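Local coordinates for protein endoglucanase A (Clostridium cellulolyticum, PDB 1EDG) that hydrolyses internal beta-1,4-glucosidic bonds of cellulose, acting as a family 5 endoglucanase through a TIM-barrel catalytic domain, at residues 65-70 against 108-113; 31-36 against 76-81. All coordinates share one frame; numbering follows the deposited sequence.

Contact 1: residues 65-70 against 108-113; sequences QMIDAI and NYCIDN
Ile67 projects from helix 64-73 toward helix 97-111, and its two branches settle on different neighbours. CG1 meets CB of Tyr109 at 3.8 Å, the two side chains crossing at about a right angle; the ring leads away from residues 65-70, past Lys64, and its hydroxyl bonds to Arg102. The other branch, CG2, lies anti to the backbone N (CG1 has chi1 -56°), which carries it toward the C-terminal end of helix 97-111 and the residues that follow it. There it packs 3.9 Å from SG of Cys110 and also comes within 3.6 Å of ND2 of Asn113, so the amide nitrogen has a methyl group beside it.

That same nitrogen makes the one hydrogen bond between 65-70 and 108-113. ND2 of Asn113 donates to OD1 of Asp68 at 3.0 Å, with 158° at the hydrogen, and approaches nearly along the C-O axis of the carboxylate. The acceptor lies in the plane of the amide, while the carboxylate and amide planes are turned 73° apart. Lys64 forms a salt bridge to the same OD1, which would be expected to stabilise its negative charge.

This is helix-helix packing on the outside of the TIM barrel: Cys110 continues inward onto Val117 of strand 116-120, and elsewhere on helix 64-73 Met66, Ala69 and Ile70 touch Phe355 of strand 355-356.

Contact 2: residues 31-36 against 76-81; sequences LGWNLG and NTVRIP
OD1 of Asn34 is gripped twice by the guanidinium of Arg79. NE donates at 2.7 Å in the plane of the amide carbonyl, on a lone pair, and NH2 adds a weak bond to the same oxygen at 3.1 Å. The two side chains run side by side and point the same way, yet their flat ends stand perpendicular: the amide oxygen sits at the guanidinium edge, with the planes 90° apart. A bend in the arginine chain at chi3 (77°) turns NE toward Asn34. NH2 also forms a salt bridge with Glu307, and NH1 forms one with Glu166, while ND2 of Asn34 bonds to the carbonyls of Gly306 and Leu339. Arg79 thus links two acidic side chains to the first barrel strand, inside the barrel. Glu307 sits on the seventh strand, where family 5 enzymes carry their nucleophile, so this is consistent with an arginine that helps order the active site.

The backbones that carry this pair are parallel neighbours. Trp33 N bonds to Thr77 O at 2.9 Å, Arg79 N to Trp33 O, and Leu35 N to Arg79 O at 3.0 Å. Leu35 is the centre of an inverse gamma turn, and beyond it one water donates to both Leu35 O and Pro81 O. Trp33 and Val78 point to the face turned to the surrounding helices, where CG1 of Val78 approaches CE3 of Trp33 at the indole edge, 4.2 Å away.

Strands 336-339 and 116-120 flank the pair in the closed eight-stranded barrel. Outside it, Val106 of helix 97-111 covers Leu35 and Ile80.

From the N terminus the chain runs through strand 32-34, then helix 64-73, then strand 77-80, and then helix 97-111. Contact 2 closes the first loop, bringing 76-81 back beside 31-36 after 39 intervening residues; this is the beta-alpha-beta crossover that starts the barrel. Contact 1 opens within that loop, at 65-70, and closes beyond it at 108-113, so the two loops cross. One ties adjacent strands, the other the adjacent helices outside them. With centres about 11 Å apart the two layers touch directly: SG of Cys110 lies 3.8 Å from CB of Val78, and CD1 of Ile70 lies 3.8 Å from CE2 of Trp33.

Contact 1: residues 65-70 against 108-113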
loop_
_atom_site.group_PDB
_atom_site.type_symbol
_atom_site.label_atom_id
_atom_site.label_comp_id
_atom_site.label_asym_id
_atom_site.label_seq_id
_atom_site.Cartn_x
_atom_site.Cartn_y
_atom_site.Cartn_z
ATOM N N GLN A 65 -22.012 -2.086 0.970
ATOM C CA GLN A 65 -22.413 -0.733 0.576
ATOM C C GLN A 65 -21.232 0.238 0.583
ATOM O O GLN A 65 -21.120 1.084 -0.304
ATOM C CB GLN A 65 -23.558 -0.221 1.468
ATOM C CG GLN A 65 -23.729 1.317 1.540
ATOM C CD GLN A 65 -24.289 1.984 0.266
ATOM O OE1 GLN A 65 -23.848 1.714 -0.860
ATOM N NE2 GLN A 65 -25.238 2.899 0.457
ATOM N N MET A 66 -20.342 0.101 1.562
ATOM C CA MET A 66 -19.170 0.964 1.652
ATOM C C MET A 66 -18.315 0.828 0.393
ATOM O O MET A 66 -17.917 1.831 -0.208
ATOM C CB MET A 66 -18.322 0.600 2.874
ATOM C CG MET A 66 -18.922 0.994 4.207
ATOM S SD MET A 66 -17.910 0.390 5.575
ATOM C CE MET A 66 -19.090 0.498 6.924
ATOM N N ILE A 67 -18.052 -0.420 0.002
ATOM C CA ILE A 67 -17.244 -0.730 -1.175
ATOM C C ILE A 67 -17.951 -0.257 -2.454
ATOM O O ILE A 67 -17.303 0.248 -3.379
ATOM C CB ILE A 67 -16.911 -2.259 -1.254
ATOM C CG1 ILE A 67 -16.203 -2.720 0.029
ATOM C CG2 ILE A 67 -16.025 -2.565 -2.461
ATOM C CD1 ILE A 67 -14.969 -1.906 0.392
ATOM N N ASP A 68 -19.276 -0.401 -2.499
ATOM C CA ASP A 68 -20.048 0.046 -3.659
ATOM C C ASP A 68 -19.805 1.542 -3.877
ATOM O O ASP A 68 -19.620 1.995 -5.012
ATOM C CB ASP A 68 -21.553 -0.171 -3.441
ATOM C CG ASP A 68 -21.962 -1.633 -3.468
ATOM O OD1 ASP A 68 -21.195 -2.493 -3.957
ATOM O OD2 ASP A 68 -23.086 -1.917 -3.000
ATOM N N ALA A 69 -19.811 2.303 -2.786
ATOM C CA ALA A 69 -19.603 3.742 -2.840
ATOM C C ALA A 69 -18.209 4.116 -3.350
ATOM O O ALA A 69 -18.053 5.056 -4.142
ATOM C CB ALA A 69 -19.846 4.349 -1.477
ATOM N N ILE A 70 -17.200 3.381 -2.891
ATOM C CA ILE A 70 -15.817 3.618 -3.300
ATOM C C ILE A 70 -15.689 3.444 -4.814
ATOM O O ILE A 70 -15.108 4.294 -5.499
ATOM C CB ILE A 70 -14.850 2.640 -2.573
ATOM C CG1 ILE A 70 -14.901 2.871 -1.058
ATOM C CG2 ILE A 70 -13.429 2.775 -3.113
ATOM C CD1 ILE A 70 -14.563 4.276 -0.644
ATOM N N ASN A 108 -14.373 -10.485 -1.222
ATOM C CA ASN A 108 -15.463 -10.737 -2.151
ATOM C C ASN A 108 -16.311 -9.506 -2.451
ATOM O O ASN A 108 -16.823 -9.379 -3.558
ATOM C CB ASN A 108 -16.321 -11.908 -1.670
ATOM C CG ASN A 108 -15.656 -13.251 -1.920
ATOM O OD1 ASN A 108 -14.661 -13.329 -2.645
ATOM N ND2 ASN A 108 -16.206 -14.312 -1.344
ATOM N N TYR A 109 -16.440 -8.594 -1.488
ATOM C CA TYR A 109 -17.198 -7.358 -1.710
ATOM C C TYR A 109 -16.562 -6.634 -2.899
ATOM O O TYR A 109 -17.261 -6.122 -3.774
ATOM C CB TYR A 109 -17.106 -6.405 -0.514
ATOM C CG TYR A 109 -17.789 -6.830 0.763
ATOM C CD1 TYR A 109 -18.727 -7.862 0.785
ATOM C CD2 TYR A 109 -17.488 -6.184 1.961
ATOM C CE1 TYR A 109 -19.348 -8.242 1.986
ATOM C CE2 TYR A 109 -18.097 -6.552 3.158
ATOM C CZ TYR A 109 -19.021 -7.578 3.165
ATOM O OH TYR A 109 -19.597 -7.948 4.359
ATOM N N CYS A 110 -15.227 -6.597 -2.911
ATOM C CA CYS A 110 -14.455 -5.932 -3.964
ATOM C C CYS A 110 -14.446 -6.704 -5.287
ATOM O O CYS A 110 -14.681 -6.127 -6.354
ATOM C CB CYS A 110 -13.019 -5.703 -3.487
ATOM S SG CYS A 110 -12.880 -4.866 -1.901
ATOM N N ILE A 111 -14.184 -8.006 -5.216
ATOM C CA ILE A 111 -14.157 -8.849 -6.402
ATOM C C ILE A 111 -15.511 -8.851 -7.117
ATOM O O ILE A 111 -15.562 -8.831 -8.349
ATOM C CB ILE A 111 -13.748 -10.301 -6.052
ATOM C CG1 ILE A 111 -12.305 -10.342 -5.534
ATOM C CG2 ILE A 111 -13.908 -11.215 -7.262
ATOM C CD1 ILE A 111 -11.251 -9.919 -6.549
ATOM N N ASP A 112 -16.604 -8.859 -6.356
ATOM C CA ASP A 112 -17.935 -8.857 -6.957
ATOM C C ASP A 112 -18.243 -7.536 -7.654
ATOM O O ASP A 112 -19.138 -7.463 -8.493
ATOM C CB ASP A 112 -19.010 -9.200 -5.916
ATOM C CG ASP A 112 -18.959 -10.666 -5.479
ATOM O OD1 ASP A 112 -18.294 -11.486 -6.155
ATOM O OD2 ASP A 112 -19.585 -10.998 -4.449
ATOM N N ASN A 113 -17.496 -6.495 -7.299
ATOM C CA ASN A 113 -17.651 -5.182 -7.918
ATOM C C ASN A 113 -16.676 -5.037 -9.092
ATOM O O ASN A 113 -16.425 -3.929 -9.560
ATOM C CB ASN A 113 -17.399 -4.071 -6.895
ATOM C CG ASN A 113 -18.661 -3.659 -6.150
ATOM O OD1 ASN A 113 -19.750 -3.628 -6.720
ATOM N ND2 ASN A 113 -18.517 -3.330 -4.874
#

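Contact 2: residues 31-36 against 76-81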
loop_
_atom_site.group_PDB
_atom_site.type_symbol
_atom_site.label_atom_id
_atom_site.label_comp_id
_atom_site.label_asym_id
_atom_site.label_seq_id
_atom_site.Cartn_x
_atom_site.Cartn_y
_atom_site.Cartn_z
ATOM N N LEU A 31 -6.785 3.769 -9.894
ATOM C CA LEU A 31 -6.579 4.552 -8.672
ATOM C C LEU A 31 -7.054 3.640 -7.544
ATOM O O LEU A 31 -8.067 2.957 -7.692
ATOM C CB LEU A 31 -7.432 5.831 -8.703
ATOM C CG LEU A 31 -7.339 6.780 -7.505
ATOM C CD1 LEU A 31 -5.954 7.393 -7.421
ATOM C CD2 LEU A 31 -8.391 7.873 -7.632
ATOM N N GLY A 32 -6.335 3.623 -6.428
ATOM C CA GLY A 32 -6.732 2.752 -5.333
ATOM C C GLY A 32 -7.087 3.423 -4.015
ATOM O O GLY A 32 -6.760 4.585 -3.772
ATOM N N TRP A 33 -7.711 2.649 -3.135
ATOM C CA TRP A 33 -8.115 3.129 -1.823
ATOM C C TRP A 33 -7.746 2.048 -0.795
ATOM O O TRP A 33 -7.919 0.858 -1.059
ATOM C CB TRP A 33 -9.628 3.361 -1.829
ATOM C CG TRP A 33 -10.199 3.871 -0.551
ATOM C CD1 TRP A 33 -10.208 5.161 -0.111
ATOM C CD2 TRP A 33 -10.913 3.106 0.423
ATOM N NE1 TRP A 33 -10.896 5.249 1.077
ATOM C CE2 TRP A 33 -11.335 4.001 1.430
ATOM C CE3 TRP A 33 -11.242 1.749 0.540
ATOM C CZ2 TRP A 33 -12.075 3.581 2.546
ATOM C CZ3 TRP A 33 -11.980 1.330 1.650
ATOM C CH2 TRP A 33 -12.386 2.247 2.635
ATOM N N ASN A 34 -7.203 2.464 0.348
ATOM C CA ASN A 34 -6.823 1.542 1.426
ATOM C C ASN A 34 -7.927 1.404 2.474
ATOM O O ASN A 34 -8.450 2.412 2.947
ATOM C CB ASN A 34 -5.607 2.074 2.185
ATOM C CG ASN A 34 -4.294 1.674 1.566
ATOM O OD1 ASN A 34 -3.850 0.544 1.734
ATOM N ND2 ASN A 34 -3.627 2.622 0.910
ATOM N N LEU A 35 -8.226 0.169 2.874
ATOM C CA LEU A 35 -9.198 -0.098 3.941
ATOM C C LEU A 35 -8.316 0.016 5.212
ATOM O O LEU A 35 -8.002 -0.987 5.861
ATOM C CB LEU A 35 -9.743 -1.532 3.811
ATOM C CG LEU A 35 -11.206 -1.907 4.112
ATOM C CD1 LEU A 35 -11.254 -3.301 4.702
ATOM C CD2 LEU A 35 -11.901 -0.914 5.030
ATOM N N GLY A 36 -7.900 1.241 5.532
ATOM C CA GLY A 36 -7.007 1.489 6.653
ATOM C C GLY A 36 -7.539 1.304 8.057
ATOM O O GLY A 36 -8.744 1.416 8.294
ATOM N N ASN A 76 -10.684 1.882 -8.657
ATOM C CA ASN A 76 -10.844 0.547 -9.235
ATOM C C ASN A 76 -9.998 -0.511 -8.510
ATOM O O ASN A 76 -9.967 -1.680 -8.904
ATOM C CB ASN A 76 -10.537 0.541 -10.735
ATOM C CG ASN A 76 -11.123 -0.678 -11.449
ATOM O OD1 ASN A 76 -12.239 -1.106 -11.150
ATOM N ND2 ASN A 76 -10.380 -1.236 -12.387
ATOM N N THR A 77 -9.360 -0.106 -7.417
ATOM C CA THR A 77 -8.516 -1.017 -6.646
ATOM C C THR A 77 -8.666 -0.751 -5.155
ATOM O O THR A 77 -8.715 0.400 -4.727
ATOM C CB THR A 77 -7.026 -0.819 -7.022
ATOM O OG1 THR A 77 -6.858 -1.040 -8.430
ATOM C CG2 THR A 77 -6.129 -1.783 -6.244
ATOM N N VAL A 78 -8.778 -1.816 -4.371
ATOM C CA VAL A 78 -8.860 -1.673 -2.922
ATOM C C VAL A 78 -7.710 -2.469 -2.309
ATOM O O VAL A 78 -7.505 -3.636 -2.658
ATOM C CB VAL A 78 -10.185 -2.243 -2.336
ATOM C CG1 VAL A 78 -10.182 -2.099 -0.815
ATOM C CG2 VAL A 78 -11.387 -1.522 -2.929
ATOM N N ARG A 79 -6.902 -1.821 -1.478
ATOM C CA ARG A 79 -5.834 -2.542 -0.798
ATOM C C ARG A 79 -6.400 -2.859 0.584
ATOM O O ARG A 79 -7.003 -1.989 1.241
ATOM C CB ARG A 79 -4.536 -1.728 -0.676
ATOM C CG ARG A 79 -3.364 -2.612 -0.206
ATOM C CD ARG A 79 -1.988 -1.958 -0.305
ATOM N NE ARG A 79 -1.830 -1.020 0.780
ATOM C CZ ARG A 79 -0.874 -1.043 1.703
ATOM N NH1 ARG A 79 0.090 -1.952 1.707
ATOM N NH2 ARG A 79 -0.965 -0.195 2.703
ATOM N N ILE A 80 -6.248 -4.108 0.994
ATOM C CA ILE A 80 -6.752 -4.566 2.281
ATOM C C ILE A 80 -5.600 -5.001 3.193
ATOM O O ILE A 80 -5.115 -6.134 3.103
ATOM C CB ILE A 80 -7.747 -5.740 2.087
ATOM C CG1 ILE A 80 -8.934 -5.293 1.221
ATOM C CG2 ILE A 80 -8.226 -6.257 3.432
ATOM C CD1 ILE A 80 -9.902 -6.401 0.881
ATOM N N PRO A 81 -5.111 -4.084 4.044
ATOM C CA PRO A 81 -4.017 -4.373 4.974
ATOM C C PRO A 81 -4.484 -5.387 6.019
ATOM O O PRO A 81 -5.557 -5.212 6.606
ATOM C CB PRO A 81 -3.777 -3.017 5.642
ATOM C CG PRO A 81 -4.232 -2.035 4.628
ATOM C CD PRO A 81 -5.489 -2.661 4.117
HETATM O O HOH W 1 -8.023 -3.889 6.450
#